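Local coordinates for ArsC family reductase (Pseudomonas aeruginosa, PDB 1RW1), which is of unproven function but, as an ArsC-family protein with a thioredoxin fold, probably acts as a glutathione-dependent thiol reductase, at residues A[1-7]-A[91-96]; A[37-43]-A[79-83]; A[44-49]-A[95-101]; A[52-56]-A[87-91]. All coordinates share one frame. Where two conformers were deposited one is given. Numbering follows the deposited sequence.

How the interactions relate
All four contacts gather around a thioredoxin-fold sheet and the helices on one of its faces. Interaction 1 pairs two strands of the sheet; interaction 3 (centres about 10 Å apart) sets helix 39-49 against the hairpin of strands 93-95 and 100-102. They share Glu95, and Leu94 N lies 2.8 Å from Leu101 O. Interaction 2 holds the start of that helix against helix 75-84; Tyr5 OH, 2.7 Å from His41 NE2, joins it to interaction 1. Interaction 4 ties helix 51-54 to the loop leading into cis-Pro92; Met82 links it to interaction 2. Its segments overlap those of interaction 1 at Arg91, which packs on Ile7 and touches Cys10, likely the reactive cysteine by family resemblance.

Interaction 1: residues A[1-7]-A[91-96]; sequences TYVLYGI and RPVLEL
Strands 2-6 and 93-95 run antiparallel in the thioredoxin-fold sheet, their axes 4.7 Å apart and 166° between directions. The register pairs Val3 with Glu95 and Tyr5 with Val93 as hydrogen-bonded pairs, with Leu4 and Leu94 the non-hydrogen-bonded pair between them. Four backbone bonds result: Val3 N to Glu95 O (3.2 Å), Glu95 N to Val3 O (2.8 Å), Tyr5 N to Val93 O (2.8 Å) and Val93 N to Tyr5 O (3.1 Å). Tyr5, chi1 m, shares a face with Val3, Val93 and Glu95. Its ring reaches along that face so that Tyr5 OH donates to Glu95 OE1 at a very short 2.4 Å in the conformer given; Glu95 is m, t and extends to meet it. On the other face Leu4 CD1 packs on Pro92 CB (3.5 Å) and Leu94 CD1 (4.0 Å), under helices 11-22 and 106-113. Before strand 93-95, a cis peptide joins Arg91 to Pro92, the cis-proline characteristic of thioredoxin folds. Arg91 (m, t, m) runs past Gly6, with Arg91 CD 3.9 Å from Gly6 CA, and lays its guanidinium face on Ile7 (Arg91 CZ to Ile7 CD1, 3.6 Å). Tyr5 OH also bonds His41, while Glu95 OE2 takes Arg44 and Trp45. The carboxylate thus gathers donors from both strand and helix, so this face is joined to helix 39-49 by polar bonds and by Tyr5 edge-to-face with Trp45.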
loop_
_atom_site.group_PDB
_atom_site.type_symbol
_atom_site.label_atom_id
_atom_site.label_comp_id
_atom_site.label_asym_id
_atom_site.label_seq_id
_atom_site.Cartn_x
_atom_site.Cartn_y
_atom_site.Cartn_z
ATOM N N THR A 1 16.970 -4.939 -2.509
ATOM C CA THR A 1 16.492 -3.746 -1.762
ATOM C C THR A 1 15.030 -3.896 -1.373
ATOM O O THR A 1 14.165 -3.977 -2.259
ATOM C CB THR A 1 16.618 -2.489 -2.644
ATOM O OG1 THR A 1 17.969 -2.322 -3.090
ATOM C CG2 THR A 1 16.296 -1.230 -1.839
ATOM N N TYR A 2 14.737 -3.884 -0.076
ATOM C CA TYR A 2 13.359 -3.832 0.378
ATOM C C TYR A 2 12.850 -2.397 0.232
ATOM O O TYR A 2 13.598 -1.432 0.453
ATOM C CB TYR A 2 13.306 -4.231 1.839
ATOM C CG TYR A 2 13.802 -5.636 2.095
ATOM C CD1 TYR A 2 13.395 -6.701 1.305
ATOM C CD2 TYR A 2 14.684 -5.910 3.136
ATOM C CE1 TYR A 2 13.841 -7.988 1.543
ATOM C CE2 TYR A 2 15.129 -7.198 3.390
ATOM C CZ TYR A 2 14.698 -8.228 2.591
ATOM O OH TYR A 2 15.144 -9.504 2.840
ATOM N N VAL A 3 11.574 -2.270 -0.109
ATOM C CA VAL A 3 10.975 -0.947 -0.332
ATOM C C VAL A 3 9.628 -0.894 0.385
ATOM O O VAL A 3 8.773 -1.765 0.187
ATOM C CB VAL A 3 10.775 -0.626 -1.834
ATOM C CG1 VAL A 3 10.298 0.807 -1.986
ATOM C CG2 VAL A 3 12.069 -0.859 -2.605
ATOM N N LEU A 4 9.460 0.122 1.231
ATOM C CA LEU A 4 8.242 0.361 1.979
ATOM C C LEU A 4 7.523 1.551 1.348
ATOM O O LEU A 4 8.108 2.624 1.221
ATOM C CB LEU A 4 8.596 0.673 3.437
ATOM C CG LEU A 4 7.396 0.695 4.394
ATOM C CD1 LEU A 4 6.856 -0.712 4.634
ATOM C CD2 LEU A 4 7.803 1.348 5.701
ATOM N N TYR A 5 6.252 1.380 1.016
ATOM C CA TYR A 5 5.450 2.389 0.330
ATOM C C TYR A 5 4.360 2.894 1.259
ATOM O O TYR A 5 3.606 2.103 1.844
ATOM C CB TYR A 5 4.768 1.780 -0.898
ATOM C CG TYR A 5 5.695 1.265 -1.969
ATOM C CD1 TYR A 5 6.310 0.045 -1.859
ATOM C CD2 TYR A 5 5.943 2.014 -3.101
ATOM C CE1 TYR A 5 7.145 -0.430 -2.853
ATOM C CE2 TYR A 5 6.780 1.557 -4.103
ATOM C CZ TYR A 5 7.379 0.322 -3.979
ATOM O OH TYR A 5 8.208 -0.146 -4.973
ATOM N N GLY A 6 4.235 4.213 1.350
ATOM C CA GLY A 6 3.176 4.820 2.136
ATOM C C GLY A 6 3.453 6.293 2.352
ATOM O O GLY A 6 3.914 6.992 1.452
ATOM N N ILE A 7 3.157 6.782 3.560
ATOM C CA ILE A 7 3.363 8.172 3.952
ATOM C C ILE A 7 3.956 8.202 5.357
ATOM O O ILE A 7 4.064 7.175 6.020
ATOM C CB ILE A 7 2.024 8.980 3.893
ATOM C CG1 ILE A 7 1.042 8.490 4.969
ATOM C CG2 ILE A 7 1.422 8.930 2.502
ATOM C CD1 ILE A 7 -0.191 9.375 5.126
ATOM N N ARG A 91 -1.989 0.861 3.378
ATOM C CA ARG A 91 -0.622 1.063 3.885
ATOM C C ARG A 91 -0.277 -0.030 4.904
ATOM O O ARG A 91 -1.145 -0.450 5.694
ATOM C CB ARG A 91 -0.435 2.456 4.455
ATOM C CG ARG A 91 -0.609 3.536 3.406
ATOM C CD ARG A 91 -0.254 4.899 3.918
ATOM N NE ARG A 91 -1.139 5.420 4.944
ATOM C CZ ARG A 91 -2.105 6.302 4.730
ATOM N NH1 ARG A 91 -2.416 6.731 3.518
ATOM N NH2 ARG A 91 -2.764 6.773 5.772
ATOM N N PRO A 92 1.020 -0.271 5.065
ATOM C CA PRO A 92 2.028 -0.121 4.020
ATOM C C PRO A 92 1.856 -1.078 2.874
ATOM O O PRO A 92 1.041 -1.992 2.945
ATOM C CB PRO A 92 3.352 -0.450 4.758
ATOM C CG PRO A 92 2.986 -0.678 6.198
ATOM C CD PRO A 92 1.548 -1.095 6.155
ATOM N N VAL A 93 2.665 -0.893 1.833
ATOM C CA VAL A 93 3.048 -1.996 0.952
ATOM C C VAL A 93 4.533 -2.197 1.169
ATOM O O VAL A 93 5.298 -1.229 1.203
ATOM C CB VAL A 93 2.716 -1.748 -0.525
ATOM C CG1 VAL A 93 3.185 -2.909 -1.380
ATOM C CG2 VAL A 93 1.232 -1.519 -0.707
ATOM N N LEU A 94 4.962 -3.443 1.344
ATOM C CA LEU A 94 6.368 -3.761 1.556
ATOM C C LEU A 94 6.792 -4.735 0.476
ATOM O O LEU A 94 6.259 -5.851 0.398
ATOM C CB LEU A 94 6.586 -4.371 2.929
ATOM C CG LEU A 94 8.010 -4.864 3.231
ATOM C CD1 LEU A 94 9.051 -3.748 3.163
ATOM C CD2 LEU A 94 8.040 -5.519 4.606
ATOM N N GLU A 95 7.742 -4.311 -0.361
ATOM C CA GLU A 95 8.311 -5.131 -1.428
ATOM C C GLU A 95 9.510 -5.890 -0.902
ATOM O O GLU A 95 10.453 -5.302 -0.398
ATOM C CB GLU A 95 8.608 -4.265 -2.641
ATOM C CG GLU A 95 7.312 -3.857 -3.331
ATOM C CD GLU A 95 7.544 -3.070 -4.582
ATOM O OE1 GLU A 95 8.652 -2.518 -4.752
ATOM O OE2 GLU A 95 6.616 -3.018 -5.401
ATOM N N LEU A 96 9.435 -7.204 -1.016
ATOM C CA LEU A 96 10.413 -8.127 -0.464
ATOM C C LEU A 96 11.327 -8.738 -1.528
ATOM O O LEU A 96 12.253 -9.474 -1.212
ATOM C CB LEU A 96 9.689 -9.273 0.254
ATOM C CG LEU A 96 8.847 -8.852 1.455
ATOM C CD1 LEU A 96 7.913 -9.973 1.860
ATOM C CD2 LEU A 96 9.729 -8.418 2.602
#

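Interaction 2: residues A[37-43]-A[79-83]; sequences IDREHLR and IELML
Two helices of the helical region beside the thioredoxin-fold sheet meet here, one of them at its capped N-terminus. The axes of helix segments 39-43 and 79-83 pass 9.8 Å apart and cross obliquely at 132°; the nearest CA pairs are Asp38 with Leu83 and Leu42 with Ile79, both 6.1 Å. Asp38, chi1 p, is the N-cap: Asp38 OD1 accepts from His41 N (3.1 Å) and also from His41 ND1 (2.9 Å), fixing that imidazole. Leu42 (m, t) points at the other helix, its CB 4.0 Å from Ile79 CG2 and its CD1 4.0 Å from both Met82 CB and Leu83 CB; Met82 is selenomethionine. At the solvent edge, extended Arg39 forms a two-pronged salt bridge, Arg39 NE to Glu80 OE2 (2.8 Å) and Arg39 NH2 to Glu80 OE1 (2.9 Å), while Leu83 (t, p) places CD2 over the guanidinium face, 3.4 Å from Arg39 CZ. Leu83 CD1 meanwhile lies 3.6 Å from Ile37 O. The apolar seam continues inward, where Leu42 and Met82 both touch Ile89 of the loop before strand 93-95, and Ile79 and Met82 reach Cys46 further along helix 39-49. Outside the seam, His41 NE2 bonds Tyr5 OH on strand 2-6.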
loop_
_atom_site.group_PDB
_atom_site.type_symbol
_atom_site.label_atom_id
_atom_site.label_comp_id
_atom_site.label_asym_id
_atom_site.label_seq_id
_atom_site.Cartn_x
_atom_site.Cartn_y
_atom_site.Cartn_z
ATOM N N ILE A 37 2.906 7.914 -7.216
ATOM C CA ILE A 37 2.919 6.474 -7.545
ATOM C C ILE A 37 2.509 6.364 -9.013
ATOM O O ILE A 37 1.950 7.298 -9.579
ATOM C CB ILE A 37 1.955 5.692 -6.635
ATOM C CG1 ILE A 37 2.215 4.174 -6.639
ATOM C CG2 ILE A 37 0.497 5.968 -7.036
ATOM C CD1 ILE A 37 3.645 3.736 -6.337
ATOM N N ASP A 38 2.765 5.207 -9.616
ATOM C CA ASP A 38 2.429 5.006 -11.011
ATOM C C ASP A 38 1.636 3.717 -11.218
ATOM O O ASP A 38 1.501 2.875 -10.323
ATOM C CB ASP A 38 3.692 5.025 -11.882
ATOM C CG ASP A 38 4.573 3.818 -11.652
ATOM O OD1 ASP A 38 4.259 2.926 -10.861
ATOM O OD2 ASP A 38 5.553 3.600 -12.357
ATOM N N ARG A 39 1.120 3.553 -12.425
ATOM C CA ARG A 39 0.279 2.417 -12.745
ATOM C C ARG A 39 1.052 1.120 -12.719
ATOM O O ARG A 39 0.476 0.076 -12.432
ATOM C CB ARG A 39 -0.338 2.544 -14.111
ATOM C CG ARG A 39 -1.455 3.422 -14.214
ATOM C CD ARG A 39 -2.170 3.200 -15.539
ATOM N NE ARG A 39 -3.134 4.247 -15.750
ATOM C CZ ARG A 39 -2.857 5.386 -16.331
ATOM N NH1 ARG A 39 -1.639 5.631 -16.802
ATOM N NH2 ARG A 39 -3.804 6.293 -16.421
ATOM N N GLU A 40 2.337 1.145 -13.053
ATOM C CA GLU A 40 3.098 -0.075 -13.086
ATOM C C GLU A 40 3.110 -0.746 -11.712
ATOM O O GLU A 40 2.896 -1.958 -11.591
ATOM C CB GLU A 40 4.506 0.193 -13.638
ATOM C CG GLU A 40 5.298 -1.071 -13.893
ATOM C CD GLU A 40 5.999 -1.608 -12.665
ATOM O OE1 GLU A 40 6.179 -0.870 -11.689
ATOM O OE2 GLU A 40 6.373 -2.791 -12.664
ATOM N N HIS A 41 3.315 0.033 -10.656
ATOM C CA HIS A 41 3.271 -0.503 -9.306
ATOM C C HIS A 41 1.894 -1.032 -8.978
ATOM O O HIS A 41 1.736 -2.131 -8.460
ATOM C CB HIS A 41 3.615 0.599 -8.298
ATOM C CG HIS A 41 5.059 0.749 -8.084
ATOM N ND1 HIS A 41 5.863 1.573 -8.825
ATOM C CD2 HIS A 41 5.850 0.134 -7.176
ATOM C CE1 HIS A 41 7.094 1.498 -8.319
ATOM N NE2 HIS A 41 7.116 0.595 -7.354
ATOM N N LEU A 42 0.875 -0.214 -9.225
ATOM C CA LEU A 42 -0.477 -0.589 -8.857
ATOM C C LEU A 42 -0.934 -1.858 -9.557
ATOM O O LEU A 42 -1.608 -2.707 -8.949
ATOM C CB LEU A 42 -1.450 0.541 -9.127
ATOM C CG LEU A 42 -1.194 1.807 -8.302
ATOM C CD1 LEU A 42 -2.009 2.946 -8.843
ATOM C CD2 LEU A 42 -1.521 1.567 -6.839
ATOM N N ARG A 43 -0.588 -2.014 -10.827
ATOM C CA ARG A 43 -0.939 -3.233 -11.554
ATOM C C ARG A 43 -0.295 -4.461 -10.941
ATOM O O ARG A 43 -0.933 -5.509 -10.845
ATOM C CB ARG A 43 -0.505 -3.119 -13.012
ATOM C CG ARG A 43 -1.365 -2.223 -13.829
ATOM C CD ARG A 43 -0.769 -1.890 -15.175
ATOM N NE ARG A 43 -1.778 -1.213 -15.984
ATOM C CZ ARG A 43 -1.517 -0.358 -16.965
ATOM N NH1 ARG A 43 -0.264 -0.054 -17.274
ATOM N NH2 ARG A 43 -2.519 0.199 -17.639
ATOM N N ILE A 79 -7.451 0.753 -10.107
ATOM C CA ILE A 79 -6.128 1.291 -10.356
ATOM C C ILE A 79 -6.213 2.772 -10.731
ATOM O O ILE A 79 -5.418 3.588 -10.250
ATOM C CB ILE A 79 -5.409 0.439 -11.429
ATOM C CG1 ILE A 79 -4.997 -0.909 -10.835
ATOM C CG2 ILE A 79 -4.209 1.196 -11.999
ATOM C CD1 ILE A 79 -4.500 -1.902 -11.859
ATOM N N GLU A 80 -7.171 3.152 -11.572
ATOM C CA GLU A 80 -7.288 4.564 -11.916
ATOM C C GLU A 80 -7.589 5.429 -10.705
ATOM O O GLU A 80 -7.074 6.541 -10.602
ATOM C CB GLU A 80 -8.336 4.798 -13.015
ATOM C CG GLU A 80 -7.957 4.154 -14.347
ATOM C CD GLU A 80 -6.567 4.555 -14.824
ATOM O OE1 GLU A 80 -6.327 5.747 -15.063
ATOM O OE2 GLU A 80 -5.694 3.677 -14.915
ATOM N N LEU A 81 -8.423 4.948 -9.799
ATOM C CA LEU A 81 -8.741 5.715 -8.592
ATOM C C LEU A 81 -7.490 5.931 -7.736
ATOM O O LEU A 81 -7.225 7.036 -7.256
ATOM C CB LEU A 81 -9.806 5.005 -7.765
ATOM C CG LEU A 81 -11.200 4.901 -8.367
ATOM C CD1 LEU A 81 -12.104 4.092 -7.438
ATOM C CD2 LEU A 81 -11.798 6.265 -8.639
HETATM N N MSE A 82 -6.740 4.860 -7.521
HETATM C CA MSE A 82 -5.530 4.937 -6.691
HETATM C C MSE A 82 -4.415 5.754 -7.316
HETATM O O MSE A 82 -3.636 6.389 -6.604
HETATM C CB MSE A 82 -5.035 3.531 -6.369
HETATM C CG MSE A 82 -5.987 2.785 -5.461
HETATM SE SE MSE A 82 -5.319 1.015 -4.881
HETATM C CE MSE A 82 -5.630 0.039 -6.552
ATOM N N LEU A 83 -4.342 5.731 -8.641
ATOM C CA LEU A 83 -3.312 6.456 -9.360
ATOM C C LEU A 83 -3.472 7.947 -9.104
ATOM O O LEU A 83 -2.484 8.651 -8.853
ATOM C CB LEU A 83 -3.432 6.149 -10.855
ATOM C CG LEU A 83 -2.436 6.853 -11.763
ATOM C CD1 LEU A 83 -1.007 6.482 -11.427
ATOM C CD2 LEU A 83 -2.761 6.537 -13.172
#

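Interaction 3: residues A[44-49]-A[95-101]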
loop_
_atom_site.group_PDB
_atom_site.type_symbol
_atom_site.label_atom_id
_atom_site.label_comp_id
_atom_site.label_asym_id
_atom_site.label_seq_id
_atom_site.Cartn_x
_atom_site.Cartn_y
_atom_site.Cartn_z
ATOM N N ARG A 44 0.979 -4.359 -10.571
ATOM C CA ARG A 44 1.670 -5.485 -9.961
ATOM C C ARG A 44 1.058 -5.854 -8.607
ATOM O O ARG A 44 0.854 -7.037 -8.306
ATOM C CB ARG A 44 3.145 -5.149 -9.791
ATOM C CG ARG A 44 4.036 -5.504 -10.925
ATOM C CD ARG A 44 5.477 -5.496 -10.490
ATOM N NE ARG A 44 5.940 -4.151 -10.177
ATOM C CZ ARG A 44 6.234 -3.719 -8.957
ATOM N NH1 ARG A 44 6.129 -4.520 -7.904
ATOM N NH2 ARG A 44 6.624 -2.476 -8.794
ATOM N N TRP A 45 0.781 -4.849 -7.778
ATOM C CA TRP A 45 0.241 -5.137 -6.459
ATOM C C TRP A 45 -1.143 -5.762 -6.572
ATOM O O TRP A 45 -1.474 -6.718 -5.864
ATOM C CB TRP A 45 0.180 -3.854 -5.642
ATOM C CG TRP A 45 1.505 -3.212 -5.381
ATOM C CD1 TRP A 45 2.747 -3.769 -5.484
ATOM C CD2 TRP A 45 1.703 -1.858 -4.980
ATOM N NE1 TRP A 45 3.705 -2.837 -5.147
ATOM C CE2 TRP A 45 3.085 -1.657 -4.822
ATOM C CE3 TRP A 45 0.831 -0.796 -4.692
ATOM C CZ2 TRP A 45 3.610 -0.429 -4.416
ATOM C CZ3 TRP A 45 1.352 0.406 -4.292
ATOM C CH2 TRP A 45 2.730 0.582 -4.150
ATOM N N CYS A 46 -1.967 -5.222 -7.464
ATOM C CA CYS A 46 -3.304 -5.779 -7.637
ATOM C C CYS A 46 -3.260 -7.194 -8.229
ATOM O O CYS A 46 -4.075 -8.032 -7.866
ATOM C CB CYS A 46 -4.168 -4.890 -8.528
ATOM S SG CYS A 46 -4.704 -3.349 -7.747
ATOM N N ALA A 47 -2.317 -7.466 -9.122
ATOM C CA ALA A 47 -2.187 -8.807 -9.669
ATOM C C ALA A 47 -1.907 -9.827 -8.575
ATOM O O ALA A 47 -2.389 -10.964 -8.637
ATOM C CB ALA A 47 -1.078 -8.823 -10.709
ATOM N N GLU A 48 -1.106 -9.443 -7.591
ATOM C CA GLU A 48 -0.669 -10.343 -6.551
ATOM C C GLU A 48 -1.681 -10.492 -5.418
ATOM O O GLU A 48 -1.753 -11.557 -4.807
ATOM C CB GLU A 48 0.671 -9.842 -6.000
ATOM C CG GLU A 48 1.251 -10.686 -4.875
ATOM C CD GLU A 48 2.519 -10.120 -4.298
ATOM O OE1 GLU A 48 2.941 -9.034 -4.756
ATOM O OE2 GLU A 48 3.076 -10.746 -3.386
ATOM N N HIS A 49 -2.441 -9.434 -5.129
ATOM C CA HIS A 49 -3.251 -9.368 -3.919
ATOM C C HIS A 49 -4.727 -9.124 -4.130
ATOM O O HIS A 49 -5.527 -9.399 -3.238
ATOM C CB HIS A 49 -2.752 -8.252 -2.993
ATOM C CG HIS A 49 -1.407 -8.516 -2.429
ATOM N ND1 HIS A 49 -1.199 -9.361 -1.365
ATOM C CD2 HIS A 49 -0.204 -8.009 -2.767
ATOM C CE1 HIS A 49 0.094 -9.386 -1.096
ATOM N NE2 HIS A 49 0.716 -8.567 -1.924
ATOM N N GLU A 95 7.742 -4.311 -0.361
ATOM C CA GLU A 95 8.311 -5.131 -1.428
ATOM C C GLU A 95 9.510 -5.890 -0.902
ATOM O O GLU A 95 10.453 -5.302 -0.398
ATOM C CB GLU A 95 8.608 -4.265 -2.641
ATOM C CG GLU A 95 7.312 -3.857 -3.331
ATOM C CD GLU A 95 7.544 -3.070 -4.582
ATOM O OE1 GLU A 95 8.652 -2.518 -4.752
ATOM O OE2 GLU A 95 6.616 -3.018 -5.401
ATOM N N LEU A 96 9.435 -7.204 -1.016
ATOM C CA LEU A 96 10.413 -8.127 -0.464
ATOM C C LEU A 96 11.327 -8.738 -1.528
ATOM O O LEU A 96 12.253 -9.474 -1.212
ATOM C CB LEU A 96 9.689 -9.273 0.254
ATOM C CG LEU A 96 8.847 -8.852 1.455
ATOM C CD1 LEU A 96 7.913 -9.973 1.860
ATOM C CD2 LEU A 96 9.729 -8.418 2.602
ATOM N N GLY A 97 11.056 -8.451 -2.789
ATOM C CA GLY A 97 11.804 -9.052 -3.875
ATOM C C GLY A 97 10.864 -9.801 -4.799
ATOM O O GLY A 97 10.411 -9.267 -5.801
ATOM N N GLY A 98 10.534 -11.032 -4.457
ATOM C CA GLY A 98 9.615 -11.795 -5.281
ATOM C C GLY A 98 8.147 -11.553 -4.964
ATOM O O GLY A 98 7.269 -12.036 -5.686
ATOM N N ARG A 99 7.866 -10.809 -3.898
ATOM C CA ARG A 99 6.501 -10.652 -3.447
ATOM C C ARG A 99 6.370 -9.469 -2.522
ATOM O O ARG A 99 7.367 -8.830 -2.173
ATOM C CB ARG A 99 6.037 -11.926 -2.752
ATOM C CG ARG A 99 6.814 -12.304 -1.513
ATOM C CD ARG A 99 6.257 -13.550 -0.823
ATOM N NE ARG A 99 6.900 -13.832 0.457
ATOM C CZ ARG A 99 6.354 -13.605 1.649
ATOM N NH1 ARG A 99 5.136 -13.079 1.755
ATOM N NH2 ARG A 99 7.036 -13.899 2.748
ATOM N N THR A 100 5.129 -9.171 -2.157
ATOM C CA THR A 100 4.846 -8.007 -1.338
ATOM C C THR A 100 3.908 -8.350 -0.194
ATOM O O THR A 100 3.123 -9.311 -0.272
ATOM C CB THR A 100 4.240 -6.844 -2.153
ATOM O OG1 THR A 100 2.983 -7.229 -2.699
ATOM C CG2 THR A 100 5.095 -6.508 -3.340
ATOM N N LEU A 101 3.986 -7.544 0.860
ATOM C CA LEU A 101 3.018 -7.578 1.942
ATOM C C LEU A 101 2.210 -6.285 1.916
ATOM O O LEU A 101 2.766 -5.206 1.775
ATOM C CB LEU A 101 3.709 -7.717 3.294
ATOM C CG LEU A 101 4.465 -9.025 3.512
ATOM C CD1 LEU A 101 5.225 -9.006 4.822
ATOM C CD2 LEU A 101 3.518 -10.209 3.468
#
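The C-terminal half of helix 39-49 lies against the beta hairpin formed by strands 93-95 and 100-102, at the edge of the thioredoxin-fold sheet. The hairpin turn is closed by Leu96 N to Arg99 O (2.9 Å), and Gly97 adopts a positive phi of 122° within it. The charged contact is a salt bridge, Arg44 NH1 to Glu95 OE2 at 3.0 Å. A second, weak bond runs from Arg44 NH2 to Glu95 OE2 at 3.4 Å; Arg44 NE is also paired with Glu40. Trp45 NE1 donates to Glu95 OE2 as well, at 2.9 Å. Glu95 OE1 belongs to Tyr5. Apolar packing between the segments is slight, Trp45 CD1 lying 4.2 Å from Thr100 CG2, although the indole also meets Val93 and, edge-to-face, Tyr5. The remaining bonds converge on Thr100. Glu48 takes it in two places, Thr100 N giving to Glu48 OE2 at 2.9 Å and Thr100 OG1 to Glu48 OE1 at 2.7 Å. That hydroxyl is in turn an acceptor, with His49 NE2 donating to Thr100 OG1 at 2.7 Å.

Interaction 4: residues A[52-56]-A[87-91]; sequences QTVLN and SMIKR
A lysine ammonium tucked against the C-terminal end of a helix is the striking feature: Lys90 NZ donates to Thr53 O (2.8 Å) and Leu55 O (2.9 Å), where helix 51-54 runs out, and Gln52 O lies 3.0 Å away. Lys90 belongs to the loop that leads into the cis-proline and strand 93-95 of the thioredoxin fold. Its side chain starts at chi1 -82° and curls back at chi4 65°, its CG packing 3.8 Å from Asn56 CA. Leu55, at phi/psi -83/128, is the first residue to leave helical geometry, and the backbones form a single bridge there: Leu55 and Ile89 have CA atoms 5.0 Å apart, flanked by Lys90 N to Val54 O and Asn56 N to Met88 O, both 2.8 Å. Val54 and Ile89 both pack on Met82 of helix 75-84, with Val54 CG1 4.3 Å from Ile89 CG2. One water accepts from Asn56 ND2 (2.9 Å) and donates to Ser87 O (2.9 Å) and Ile89 O (2.8 Å).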
loop_
_atom_site.group_PDB
_atom_site.type_symbol
_atom_site.label_atom_id
_atom_site.label_comp_id
_atom_site.label_asym_id
_atom_site.label_seq_id
_atom_site.Cartn_x
_atom_site.Cartn_y
_atom_site.Cartn_z
ATOM N N GLN A 52 -9.315 -5.385 -4.163
ATOM C CA GLN A 52 -9.993 -5.109 -2.893
ATOM C C GLN A 52 -9.031 -5.109 -1.716
ATOM O O GLN A 52 -9.305 -4.504 -0.692
ATOM C CB GLN A 52 -11.122 -6.099 -2.658
ATOM C CG GLN A 52 -12.300 -5.872 -3.586
ATOM C CD GLN A 52 -13.386 -6.935 -3.512
ATOM O OE1 GLN A 52 -13.198 -7.982 -2.898
ATOM N NE2 GLN A 52 -14.519 -6.664 -4.151
ATOM N N THR A 53 -7.917 -5.803 -1.857
ATOM C CA THR A 53 -6.888 -5.828 -0.838
ATOM C C THR A 53 -6.023 -4.570 -0.903
ATOM O O THR A 53 -5.678 -3.997 0.113
ATOM C CB THR A 53 -6.055 -7.080 -1.051
ATOM O OG1 THR A 53 -6.920 -8.230 -1.019
ATOM C CG2 THR A 53 -4.995 -7.242 0.027
ATOM N N VAL A 54 -5.700 -4.119 -2.107
ATOM C CA VAL A 54 -4.813 -2.975 -2.279
ATOM C C VAL A 54 -5.568 -1.652 -2.065
ATOM O O VAL A 54 -4.995 -0.692 -1.558
ATOM C CB VAL A 54 -4.153 -3.031 -3.675
ATOM C CG1 VAL A 54 -3.209 -1.867 -3.902
ATOM C CG2 VAL A 54 -3.408 -4.331 -3.849
ATOM N N LEU A 55 -6.824 -1.579 -2.466
ATOM C CA LEU A 55 -7.628 -0.370 -2.305
ATOM C C LEU A 55 -8.211 -0.315 -0.900
ATOM O O LEU A 55 -8.864 -1.264 -0.444
ATOM C CB LEU A 55 -8.770 -0.382 -3.328
ATOM C CG LEU A 55 -9.768 0.770 -3.336
ATOM C CD1 LEU A 55 -9.097 2.055 -3.733
ATOM C CD2 LEU A 55 -10.935 0.468 -4.255
ATOM N N ASN A 56 -7.997 0.799 -0.223
ATOM C CA ASN A 56 -8.536 1.023 1.102
ATOM C C ASN A 56 -9.972 1.532 1.038
ATOM O O ASN A 56 -10.235 2.702 1.266
ATOM C CB ASN A 56 -7.650 1.990 1.853
ATOM C CG ASN A 56 -8.061 2.119 3.305
ATOM O OD1 ASN A 56 -8.934 1.378 3.790
ATOM N ND2 ASN A 56 -7.473 3.074 3.992
ATOM N N SER A 87 -3.725 8.385 -1.483
ATOM C CA SER A 87 -4.279 8.226 -0.142
ATOM C C SER A 87 -5.149 6.998 -0.012
ATOM O O SER A 87 -5.276 6.482 1.109
ATOM C CB SER A 87 -5.059 9.485 0.243
ATOM O OG SER A 87 -5.820 9.349 1.418
HETATM N N MSE A 88 -5.766 6.544 -1.099
HETATM C CA MSE A 88 -6.649 5.380 -1.124
HETATM C C MSE A 88 -5.939 4.051 -1.135
HETATM O O MSE A 88 -6.596 3.025 -1.100
HETATM C CB MSE A 88 -7.585 5.450 -2.341
HETATM C CG MSE A 88 -8.600 6.556 -2.140
HETATM SE SE MSE A 88 -10.173 6.388 -3.202
HETATM C CE MSE A 88 -9.393 5.011 -4.323
ATOM N N ILE A 89 -4.616 4.033 -1.278
ATOM C CA ILE A 89 -3.870 2.775 -1.272
ATOM C C ILE A 89 -3.690 2.297 0.169
ATOM O O ILE A 89 -3.287 3.068 1.033
ATOM C CB ILE A 89 -2.493 2.951 -1.941
ATOM C CG1 ILE A 89 -2.644 3.511 -3.363
ATOM C CG2 ILE A 89 -1.745 1.636 -1.971
ATOM C CD1 ILE A 89 -1.345 4.065 -3.918
ATOM N N LYS A 90 -3.979 1.029 0.438
ATOM C CA LYS A 90 -3.734 0.475 1.759
ATOM C C LYS A 90 -2.248 0.597 2.105
ATOM O O LYS A 90 -1.377 0.426 1.256
ATOM C CB LYS A 90 -4.168 -0.985 1.809
ATOM C CG LYS A 90 -5.640 -1.185 2.049
ATOM C CD LYS A 90 -5.939 -2.439 2.861
ATOM C CE LYS A 90 -7.433 -2.761 2.905
ATOM N NZ LYS A 90 -7.919 -3.096 1.562
ATOM N N ARG A 91 -1.989 0.861 3.378
ATOM C CA ARG A 91 -0.622 1.063 3.885
ATOM C C ARG A 91 -0.277 -0.030 4.904
ATOM O O ARG A 91 -1.145 -0.450 5.694
ATOM C CB ARG A 91 -0.435 2.456 4.455
ATOM C CG ARG A 91 -0.609 3.536 3.406
ATOM C CD ARG A 91 -0.254 4.899 3.918
ATOM N NE ARG A 91 -1.139 5.420 4.944
ATOM C CZ ARG A 91 -2.105 6.302 4.730
ATOM N NH1 ARG A 91 -2.416 6.731 3.518
ATOM N NH2 ARG A 91 -2.764 6.773 5.772
HETATM O O HOH W 1 -5.040 4.263 2.898
#